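Local coordinates for protein BSU-2 beta-lactamase (Bacillus subtilis, PDB 6W5E) that probably hydrolyses beta-lactam antibiotics as a class D serine beta-lactamase, at residues A[67-72]-A[171-176]; A[128-133]-A[159-164]; A[150-155]-A[166-171]. All blocks are in the same frame, centred on the assembly; numbering follows the deposited sequence. Where two conformers were deposited one is given.

The three contacts tie down the chain that leads from helix 138-147 to helix 172-184. Interaction 1 fixes the start of the latter helix against residues 67-72, interaction 3 lays 150-155 over 166-171, and interaction 2 rests 159-164 on helix 126-136. Interactions 1 and 3 share S171, lie about 11 Å apart between centres and are joined by a probable hydrogen bond from I170 N to Q72 O. Interactions 2 and 3, centres about 13 Å apart, meet where L168 N approaches F162 O at 3.1 Å. Interaction 2 comes close to the active site: W163 NE1 hydrogen-bonds the carboxylated K79. Interactions 1 and 2 do not touch; their centres are about 21 Å apart.

Interaction 1 of 3, residues A[67-72]-A[171-176]; sequences RANQRQ and SPLEQE
A68, the last residue of helix 65-68, turns its carbonyl to the start of helix 172-184, where L173 N donates to A68 O at 3.1 Å (N-H...O angle 160°). P172 has no N-H to offer, and the bond goes to the next residue. Beyond A68 the chain turns, closed by Q70 N to R67 O, and comes so close that the CA atoms of R71 and S171 are 3.7 Å apart. The ring of P172 is pressed into this bend, its CD 3.2 Å from Q70 O and also close to A68 O.

The charged link is the ion pair of R71 and E174. The arginine grips side-on: R71 NE lies 2.9 Å from E174 OE1 and R71 NH2 2.7 Å from E174 OE2, each meeting the syn lone pair of its oxygen, with guanidinium and carboxylate planes only 20° apart. R71 CG stands beside its own backbone N (chi1 -73°), and the chain runs extended from there to NE. OE1 has a second donor on its anti lone pair, S171 N, so the carboxylate is held from two directions; the arginine and the helix N-terminus would both favour its charged form. On the side of A68, L173 CD1 rests 3.9 Å from A68 CB and 3.4 Å from N69 OD1, which is linked to S171 OG through one water. Q72 NE2 donates to Q70 O, with N243 OD1 as a second partner outside the segments. P172 also packs on strands 48-54, 225-233 and 236-244, which places the contact against the central sheet.

S171 OG accepts from E174 N at 3.0 Å while E174 OE1 accepts from S171 N: a capping box, here reinforced by an arginine from a distant part of the chain, at the N-terminus of helix 172-184.

Interaction 2 of 3, residues A[128-133]-A[159-164]; sequences YYQALA and IDQFWL
Q130 supplies the polar link: its NE2 donates to D160 O at 2.9 Å, nearly in line with the carbonyl (C=O...N angle 164°). Q130 CG lies beside its backbone N (chi1 -71°), and the extended chain beyond it takes the amide to D160 O. Q130 CB and D160 CB are 3.8 Å apart. The carboxylate of D160 has its own partner on the same helix, a salt bridge from OD2 to R134.

Apolar contact is made by A133 and W163. The methyl of A133 meets the six-membered ring obliquely, A133 CB 3.7 Å from W163 CH2, while Q130 CG lies 4.0 Å from W163 CZ2. That same A133 CB sits 3.3 Å from I159 O, a buried carbonyl with no polar partner. I159 CG1 in turn lies 3.4 Å from A133 O. Within the loop, L164 CG covers one face of the indole, offset toward its rim, and W163 CE3 stands over the centre of the F162 ring.

Residues 159-164 thus lie against helix 126-136, with F162 and A133 also touching M141 of helix 138-147. The indole of W163 meets the ring of F78 and reaches N82 of helix 81-88.

Interaction 3 of 3, residues A[150-155]-A[166-171]; sequences YGNEDI and SSLTIS
Y150 offers a ring face to the tip of I170: I170 CD1 stands 3.5 Å from the centroid of the Y150 ring and 9° off the normal, a CH-pi contact over the centre. I170 CG1 is anti to its backbone N, and CD1 continues the extended chain (chi2 174°) to that point. L168 CD2 comes to the same ring obliquely, 3.8 Å from Y150 CE1, and F78, outside the two segments, meets it edge-to-face. Next to Y150 the backbones come close at G151, whose CA lies 3.2 Å from T169 O in a CA-H...O contact. With no side chain, G151 lets the two backbones approach this far, and its positive phi suits the type II' turn from Y150 to E153.

N152 then pairs with the facing chain by backbone and side chain together. N152 N donates to T169 O at 2.9 Å. Its chi1 of 74° sets CG between N and the carbonyl carbon; from there the amide spans to 167-169, N152 ND2 donating to S167 O at 3.1 Å, exactly in the amide plane. N152 OD1 takes T169 N at 2.9 Å. OD1 also accepts from D154 N, closing an Asx turn; these two donors come from opposite faces of the amide. Farther on, S167 OG donates to D154 O at 2.7 Å, from above the carbonyl plane, and accepts from G157 N. D154 OD1 bonds S156 OG.

Residues 150-152 spell the YGN motif of class D beta-lactamases. Three bonds of N152, through N, OD1 and ND2, grip 167-169, S167 OG adds one in return to D154 O, and the packing of L168 and I170 on Y150 completes the contact. The side-chain amide thus does much of the pairing where neither segment is regular strand.

Interaction 1 of 3, residues A[67-72]-A[171-176]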
loop_
_atom_site.group_PDB
_atom_site.type_symbol
_atom_site.label_atom_id
_atom_site.label_comp_id
_atom_site.label_asym_id
_atom_site.label_seq_id
_atom_site.Cartn_x
_atom_site.Cartn_y
_atom_site.Cartn_z
ATOM N N ARG A 67 -1.163 -14.616 -11.295
ATOM C CA ARG A 67 -0.403 -13.423 -10.953
ATOM C C ARG A 67 -0.607 -13.030 -9.496
ATOM O O ARG A 67 0.322 -12.519 -8.855
ATOM C CB ARG A 67 -0.749 -12.274 -11.903
ATOM C CG ARG A 67 0.202 -11.110 -11.754
ATOM C CD ARG A 67 0.022 -10.044 -12.808
ATOM N NE ARG A 67 0.845 -8.890 -12.476
ATOM C CZ ARG A 67 1.977 -8.564 -13.093
ATOM N NH1 ARG A 67 2.436 -9.295 -14.100
ATOM N NH2 ARG A 67 2.650 -7.502 -12.690
ATOM N N ALA A 68 -1.797 -13.282 -8.949
ATOM C CA ALA A 68 -2.062 -12.964 -7.552
ATOM C C ALA A 68 -1.134 -13.717 -6.614
ATOM O O ALA A 68 -0.863 -13.240 -5.505
ATOM C CB ALA A 68 -3.523 -13.257 -7.209
ATOM N N ASN A 69 -0.615 -14.863 -7.045
ATOM C CA ASN A 69 0.256 -15.683 -6.217
ATOM C C ASN A 69 1.738 -15.459 -6.488
ATOM O O ASN A 69 2.569 -16.100 -5.845
ATOM C CB ASN A 69 -0.100 -17.163 -6.388
ATOM C CG ASN A 69 -1.259 -17.574 -5.513
ATOM O OD1 ASN A 69 -1.251 -17.329 -4.305
ATOM N ND2 ASN A 69 -2.288 -18.155 -6.119
ATOM N N GLN A 70 2.094 -14.564 -7.409
ATOM C CA GLN A 70 3.493 -14.326 -7.742
ATOM C C GLN A 70 4.053 -13.223 -6.853
ATOM O O GLN A 70 3.556 -12.088 -6.871
ATOM C CB GLN A 70 3.647 -13.931 -9.206
ATOM C CG GLN A 70 3.305 -15.039 -10.165
ATOM C CD GLN A 70 4.243 -16.231 -10.056
ATOM O OE1 GLN A 70 5.442 -16.082 -9.791
ATOM N NE2 GLN A 70 3.703 -17.425 -10.272
ATOM N N ARG A 71 5.100 -13.549 -6.097
ATOM C CA ARG A 71 5.746 -12.549 -5.259
ATOM C C ARG A 71 6.471 -11.531 -6.124
ATOM O O ARG A 71 7.173 -11.890 -7.073
ATOM C CB ARG A 71 6.725 -13.209 -4.296
ATOM C CG ARG A 71 6.046 -13.944 -3.172
ATOM C CD ARG A 71 7.054 -14.407 -2.156
ATOM N NE ARG A 71 6.385 -14.818 -0.930
ATOM C CZ ARG A 71 6.930 -15.606 -0.013
ATOM N NH1 ARG A 71 8.165 -16.085 -0.181
ATOM N NH2 ARG A 71 6.239 -15.914 1.071
ATOM N N GLN A 72 6.294 -10.254 -5.796
ATOM C CA GLN A 72 6.878 -9.167 -6.563
ATOM C C GLN A 72 7.416 -8.125 -5.595
ATOM O O GLN A 72 7.020 -8.075 -4.429
ATOM C CB GLN A 72 5.840 -8.573 -7.523
ATOM C CG GLN A 72 5.383 -9.575 -8.579
ATOM C CD GLN A 72 4.170 -9.107 -9.328
ATOM O OE1 GLN A 72 4.235 -8.135 -10.079
ATOM N NE2 GLN A 72 3.046 -9.797 -9.131
ATOM N N SER A 171 3.567 -11.414 -2.547
ATOM C CA SER A 171 2.566 -11.609 -3.589
ATOM C C SER A 171 1.380 -10.682 -3.352
ATOM O O SER A 171 1.152 -10.219 -2.228
ATOM C CB SER A 171 2.087 -13.056 -3.617
ATOM O OG SER A 171 1.184 -13.300 -2.555
ATOM N N PRO A 172 0.601 -10.395 -4.399
ATOM C CA PRO A 172 -0.625 -9.612 -4.189
ATOM C C PRO A 172 -1.556 -10.212 -3.143
ATOM O O PRO A 172 -2.125 -9.467 -2.334
ATOM C CB PRO A 172 -1.229 -9.547 -5.593
ATOM C CG PRO A 172 -0.023 -9.540 -6.489
ATOM C CD PRO A 172 0.946 -10.501 -5.829
ATOM N N LEU A 173 -1.690 -11.542 -3.100
ATOM C CA LEU A 173 -2.526 -12.156 -2.071
ATOM C C LEU A 173 -1.932 -11.960 -0.678
ATOM O O LEU A 173 -2.672 -11.741 0.288
ATOM C CB LEU A 173 -2.754 -13.637 -2.377
ATOM C CG LEU A 173 -3.906 -13.877 -3.356
ATOM C CD1 LEU A 173 -3.890 -15.297 -3.918
ATOM C CD2 LEU A 173 -5.244 -13.553 -2.693
ATOM N N GLU A 174 -0.599 -12.019 -0.554
ATOM C CA GLU A 174 0.032 -11.761 0.740
ATOM C C GLU A 174 -0.161 -10.309 1.170
ATOM O O GLU A 174 -0.338 -10.026 2.365
ATOM C CB GLU A 174 1.519 -12.125 0.691
ATOM C CG GLU A 174 1.786 -13.628 0.684
ATOM C CD GLU A 174 3.244 -13.988 0.459
ATOM O OE1 GLU A 174 3.927 -13.312 -0.341
ATOM O OE2 GLU A 174 3.709 -14.961 1.097
ATOM N N GLN A 175 -0.122 -9.378 0.214
ATOM C CA GLN A 175 -0.447 -7.989 0.522
ATOM C C GLN A 175 -1.877 -7.869 1.036
ATOM O O GLN A 175 -2.131 -7.144 2.006
ATOM C CB GLN A 175 -0.251 -7.117 -0.715
ATOM C CG GLN A 175 1.205 -6.831 -1.057
ATOM C CD GLN A 175 1.586 -5.369 -0.859
ATOM O OE1 GLN A 175 1.113 -4.713 0.061
ATOM N NE2 GLN A 175 2.447 -4.860 -1.724
ATOM N N GLU A 176 -2.824 -8.574 0.399
ATOM C CA GLU A 176 -4.210 -8.535 0.862
ATOM C C GLU A 176 -4.314 -9.007 2.304
ATOM O O GLU A 176 -5.037 -8.412 3.110
ATOM C CB GLU A 176 -5.119 -9.388 -0.028
ATOM C CG GLU A 176 -6.625 -9.227 0.290
ATOM C CD GLU A 176 -7.098 -9.941 1.582
ATOM O OE1 GLU A 176 -6.480 -10.949 1.982
ATOM O OE2 GLU A 176 -8.091 -9.497 2.209
HETATM O O HOH W 1 0.529 -15.911 -2.537
#

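Interaction 2 of 3, residues A[128-133]-A[159-164]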
loop_
_atom_site.group_PDB
_atom_site.type_symbol
_atom_site.label_atom_id
_atom_site.label_comp_id
_atom_site.label_asym_id
_atom_site.label_seq_id
_atom_site.Cartn_x
_atom_site.Cartn_y
_atom_site.Cartn_z
ATOM N N TYR A 128 12.645 10.184 2.393
ATOM C CA TYR A 128 12.201 10.282 3.779
ATOM C C TYR A 128 12.126 8.897 4.411
ATOM O O TYR A 128 12.604 8.677 5.533
ATOM C CB TYR A 128 10.829 10.972 3.829
ATOM C CG TYR A 128 10.329 11.183 5.243
ATOM C CD1 TYR A 128 9.857 10.108 6.009
ATOM C CD2 TYR A 128 10.339 12.448 5.822
ATOM C CE1 TYR A 128 9.446 10.282 7.304
ATOM C CE2 TYR A 128 9.903 12.637 7.121
ATOM C CZ TYR A 128 9.460 11.545 7.850
ATOM O OH TYR A 128 9.054 11.703 9.147
ATOM N N TYR A 129 11.509 7.948 3.703
ATOM C CA TYR A 129 11.332 6.609 4.251
ATOM C C TYR A 129 12.639 5.828 4.291
ATOM O O TYR A 129 12.771 4.907 5.104
ATOM C CB TYR A 129 10.207 5.877 3.508
ATOM C CG TYR A 129 8.842 6.281 4.039
ATOM C CD1 TYR A 129 8.303 7.537 3.767
ATOM C CD2 TYR A 129 8.126 5.433 4.873
ATOM C CE1 TYR A 129 7.059 7.907 4.277
ATOM C CE2 TYR A 129 6.891 5.792 5.375
ATOM C CZ TYR A 129 6.372 7.033 5.091
ATOM O OH TYR A 129 5.148 7.371 5.617
ATOM N N GLN A 130 13.611 6.185 3.449
ATOM C CA GLN A 130 14.941 5.598 3.575
ATOM C C GLN A 130 15.600 6.027 4.884
ATOM O O GLN A 130 16.201 5.203 5.583
ATOM C CB GLN A 130 15.795 5.970 2.362
ATOM C CG GLN A 130 15.353 5.253 1.097
ATOM C CD GLN A 130 16.112 5.710 -0.132
ATOM O OE1 GLN A 130 16.266 6.908 -0.371
ATOM N NE2 GLN A 130 16.576 4.755 -0.928
ATOM N N ALA A 131 15.477 7.308 5.251
ATOM C CA ALA A 131 15.990 7.751 6.548
ATOM C C ALA A 131 15.286 7.036 7.697
ATOM O O ALA A 131 15.931 6.617 8.670
ATOM C CB ALA A 131 15.839 9.262 6.672
ATOM N N LEU A 132 13.964 6.876 7.597
ATOM C CA LEU A 132 13.225 6.148 8.623
ATOM C C LEU A 132 13.713 4.708 8.738
ATOM O O LEU A 132 13.953 4.209 9.840
ATOM C CB LEU A 132 11.735 6.182 8.301
ATOM C CG LEU A 132 10.842 5.317 9.188
ATOM C CD1 LEU A 132 11.053 5.626 10.664
ATOM C CD2 LEU A 132 9.378 5.515 8.800
ATOM N N ALA A 133 13.856 4.016 7.605
ATOM C CA ALA A 133 14.318 2.629 7.640
ATOM C C ALA A 133 15.685 2.515 8.305
ATOM O O ALA A 133 15.924 1.588 9.094
ATOM C CB ALA A 133 14.373 2.063 6.223
ATOM N N ILE A 159 19.347 -1.900 4.121
ATOM C CA ILE A 159 18.330 -1.371 5.027
ATOM C C ILE A 159 17.485 -0.275 4.381
ATOM O O ILE A 159 16.310 -0.111 4.731
ATOM C CB ILE A 159 18.970 -0.917 6.357
ATOM C CG1 ILE A 159 17.898 -0.514 7.369
ATOM C CG2 ILE A 159 19.949 0.234 6.121
ATOM C CD1 ILE A 159 16.895 -1.598 7.695
ATOM N N ASP A 160 18.053 0.497 3.448
ATOM C CA ASP A 160 17.303 1.561 2.782
ATOM C C ASP A 160 17.064 1.295 1.298
ATOM O O ASP A 160 16.711 2.217 0.554
ATOM C CB ASP A 160 17.923 2.941 3.020
ATOM C CG ASP A 160 19.377 3.013 2.629
ATOM O OD1 ASP A 160 19.859 2.141 1.880
ATOM O OD2 ASP A 160 20.046 3.957 3.098
ATOM N N GLN A 161 17.229 0.053 0.855
ATOM C CA GLN A 161 16.989 -0.305 -0.539
ATOM C C GLN A 161 16.066 -1.504 -0.716
ATOM O O GLN A 161 15.517 -1.679 -1.809
ATOM C CB GLN A 161 18.330 -0.594 -1.244
ATOM C CG GLN A 161 18.260 -0.835 -2.756
ATOM C CD GLN A 161 17.763 0.376 -3.525
ATOM O OE1 GLN A 161 18.161 1.504 -3.243
ATOM N NE2 GLN A 161 16.887 0.147 -4.504
ATOM N N PHE A 162 15.841 -2.311 0.323
ATOM C CA PHE A 162 15.333 -3.668 0.111
ATOM C C PHE A 162 13.943 -3.729 -0.500
ATOM O O PHE A 162 13.601 -4.757 -1.089
ATOM C CB PHE A 162 15.375 -4.494 1.400
ATOM C CG PHE A 162 14.494 -3.966 2.512
ATOM C CD1 PHE A 162 13.138 -4.248 2.543
ATOM C CD2 PHE A 162 15.032 -3.209 3.543
ATOM C CE1 PHE A 162 12.338 -3.770 3.563
ATOM C CE2 PHE A 162 14.235 -2.734 4.575
ATOM C CZ PHE A 162 12.884 -3.016 4.581
ATOM N N TRP A 163 13.131 -2.683 -0.362
ATOM C CA TRP A 163 11.769 -2.709 -0.895
ATOM C C TRP A 163 11.667 -2.121 -2.295
ATOM O O TRP A 163 10.561 -2.085 -2.858
ATOM C CB TRP A 163 10.794 -1.985 0.045
ATOM C CG TRP A 163 11.025 -0.505 0.190
ATOM C CD1 TRP A 163 10.409 0.498 -0.508
ATOM C CD2 TRP A 163 11.895 0.138 1.125
ATOM N NE1 TRP A 163 10.858 1.719 -0.082
ATOM C CE2 TRP A 163 11.768 1.530 0.928
ATOM C CE3 TRP A 163 12.768 -0.328 2.109
ATOM C CZ2 TRP A 163 12.491 2.460 1.677
ATOM C CZ3 TRP A 163 13.484 0.597 2.853
ATOM C CH2 TRP A 163 13.340 1.974 2.633
ATOM N N LEU A 164 12.785 -1.671 -2.859
ATOM C CA LEU A 164 12.819 -0.944 -4.126
ATOM C C LEU A 164 13.532 -1.801 -5.164
ATOM O O LEU A 164 14.763 -1.757 -5.272
ATOM C CB LEU A 164 13.538 0.388 -3.945
ATOM C CG LEU A 164 12.895 1.325 -2.923
ATOM C CD1 LEU A 164 13.895 2.386 -2.500
ATOM C CD2 LEU A 164 11.652 1.954 -3.512
#

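Interaction 3 of 3, residues A[150-155]-A[166-171]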
loop_
_atom_site.group_PDB
_atom_site.type_symbol
_atom_site.label_atom_id
_atom_site.label_comp_id
_atom_site.label_asym_id
_atom_site.label_seq_id
_atom_site.Cartn_x
_atom_site.Cartn_y
_atom_site.Cartn_z
ATOM N N TYR A 150 5.569 -10.800 6.157
ATOM C CA TYR A 150 5.598 -9.915 4.995
ATOM C C TYR A 150 6.417 -10.541 3.868
ATOM O O TYR A 150 7.613 -10.292 3.725
ATOM C CB TYR A 150 6.099 -8.528 5.387
ATOM C CG TYR A 150 5.739 -7.494 4.350
ATOM C CD1 TYR A 150 6.590 -7.231 3.284
ATOM C CD2 TYR A 150 4.537 -6.803 4.417
ATOM C CE1 TYR A 150 6.267 -6.297 2.323
ATOM C CE2 TYR A 150 4.199 -5.869 3.448
ATOM C CZ TYR A 150 5.069 -5.624 2.407
ATOM O OH TYR A 150 4.758 -4.689 1.450
ATOM N N GLY A 151 5.751 -11.342 3.037
ATOM C CA GLY A 151 6.392 -11.887 1.844
ATOM C C GLY A 151 7.582 -12.769 2.170
ATOM O O GLY A 151 7.580 -13.528 3.145
ATOM N N ASN A 152 8.629 -12.667 1.350
ATOM C CA ASN A 152 9.828 -13.459 1.602
ATOM C C ASN A 152 10.688 -12.888 2.723
ATOM O O ASN A 152 11.700 -13.503 3.074
ATOM C CB ASN A 152 10.652 -13.667 0.319
ATOM C CG ASN A 152 11.406 -12.412 -0.135
ATOM O OD1 ASN A 152 11.220 -11.313 0.393
ATOM N ND2 ASN A 152 12.268 -12.581 -1.131
ATOM N N GLU A 153 10.323 -11.726 3.276
ATOM C CA GLU A 153 11.007 -11.118 4.418
ATOM C C GLU A 153 12.492 -10.861 4.165
ATOM O O GLU A 153 13.263 -10.705 5.114
ATOM C CB GLU A 153 10.786 -11.924 5.710
ATOM C CG GLU A 153 9.326 -12.301 5.944
ATOM C CD GLU A 153 9.123 -13.151 7.182
ATOM O OE1 GLU A 153 10.054 -13.217 8.016
ATOM O OE2 GLU A 153 8.031 -13.745 7.324
ATOM N N ASP A 154 12.912 -10.783 2.904
ATOM C CA ASP A 154 14.331 -10.716 2.563
ATOM C C ASP A 154 14.758 -9.251 2.466
ATOM O O ASP A 154 14.399 -8.554 1.512
ATOM C CB ASP A 154 14.577 -11.454 1.248
ATOM C CG ASP A 154 16.051 -11.623 0.943
ATOM O OD1 ASP A 154 16.871 -10.859 1.500
ATOM O OD2 ASP A 154 16.381 -12.504 0.122
ATOM N N ILE A 155 15.551 -8.795 3.439
ATOM C CA ILE A 155 16.034 -7.419 3.471
ATOM C C ILE A 155 17.518 -7.321 3.113
ATOM O O ILE A 155 18.149 -6.295 3.359
ATOM C CB ILE A 155 15.692 -6.700 4.790
ATOM C CG1 ILE A 155 16.406 -7.330 5.992
ATOM C CG2 ILE A 155 14.189 -6.722 5.030
ATOM C CD1 ILE A 155 16.297 -6.504 7.296
ATOM N N SER A 166 14.357 -4.817 -5.412
ATOM C CA SER A 166 15.504 -5.405 -4.735
ATOM C C SER A 166 15.130 -6.771 -4.167
ATOM O O SER A 166 14.462 -7.565 -4.833
ATOM C CB SER A 166 16.000 -4.445 -3.643
ATOM O OG SER A 166 17.169 -4.896 -2.969
ATOM N N SER A 167 15.544 -7.048 -2.934
ATOM C CA SER A 167 15.479 -8.398 -2.382
ATOM C C SER A 167 14.102 -8.775 -1.859
ATOM O O SER A 167 13.720 -9.950 -1.929
ATOM C CB SER A 167 16.528 -8.556 -1.278
ATOM O OG SER A 167 16.280 -7.653 -0.206
ATOM N N LEU A 168 13.353 -7.823 -1.317
ATOM C CA LEU A 168 12.078 -8.154 -0.695
ATOM C C LEU A 168 10.997 -8.337 -1.757
ATOM O O LEU A 168 10.876 -7.526 -2.681
ATOM C CB LEU A 168 11.667 -7.038 0.262
ATOM C CG LEU A 168 10.325 -7.200 0.980
ATOM C CD1 LEU A 168 10.310 -8.428 1.868
ATOM C CD2 LEU A 168 10.021 -5.948 1.773
ATOM N N THR A 169 10.225 -9.416 -1.633
ATOM C CA THR A 169 9.098 -9.663 -2.517
ATOM C C THR A 169 7.892 -10.105 -1.700
ATOM O O THR A 169 8.028 -10.660 -0.608
ATOM C CB THR A 169 9.428 -10.736 -3.564
ATOM O OG1 THR A 169 9.611 -11.990 -2.902
ATOM C CG2 THR A 169 10.692 -10.372 -4.342
ATOM N N ILE A 170 6.708 -9.857 -2.248
ATOM C CA ILE A 170 5.457 -10.221 -1.593
ATOM C C ILE A 170 4.409 -10.397 -2.684
ATOM O O ILE A 170 4.387 -9.644 -3.663
ATOM C CB ILE A 170 5.050 -9.154 -0.547
ATOM C CG1 ILE A 170 3.809 -9.599 0.235
ATOM C CG2 ILE A 170 4.869 -7.783 -1.208
ATOM C CD1 ILE A 170 3.438 -8.683 1.370
ATOM N N SER A 171 3.567 -11.414 -2.547
ATOM C CA SER A 171 2.566 -11.609 -3.589
ATOM C C SER A 171 1.380 -10.682 -3.352
ATOM O O SER A 171 1.152 -10.219 -2.228
ATOM C CB SER A 171 2.087 -13.056 -3.617
ATOM O OG SER A 171 1.184 -13.300 -2.555
#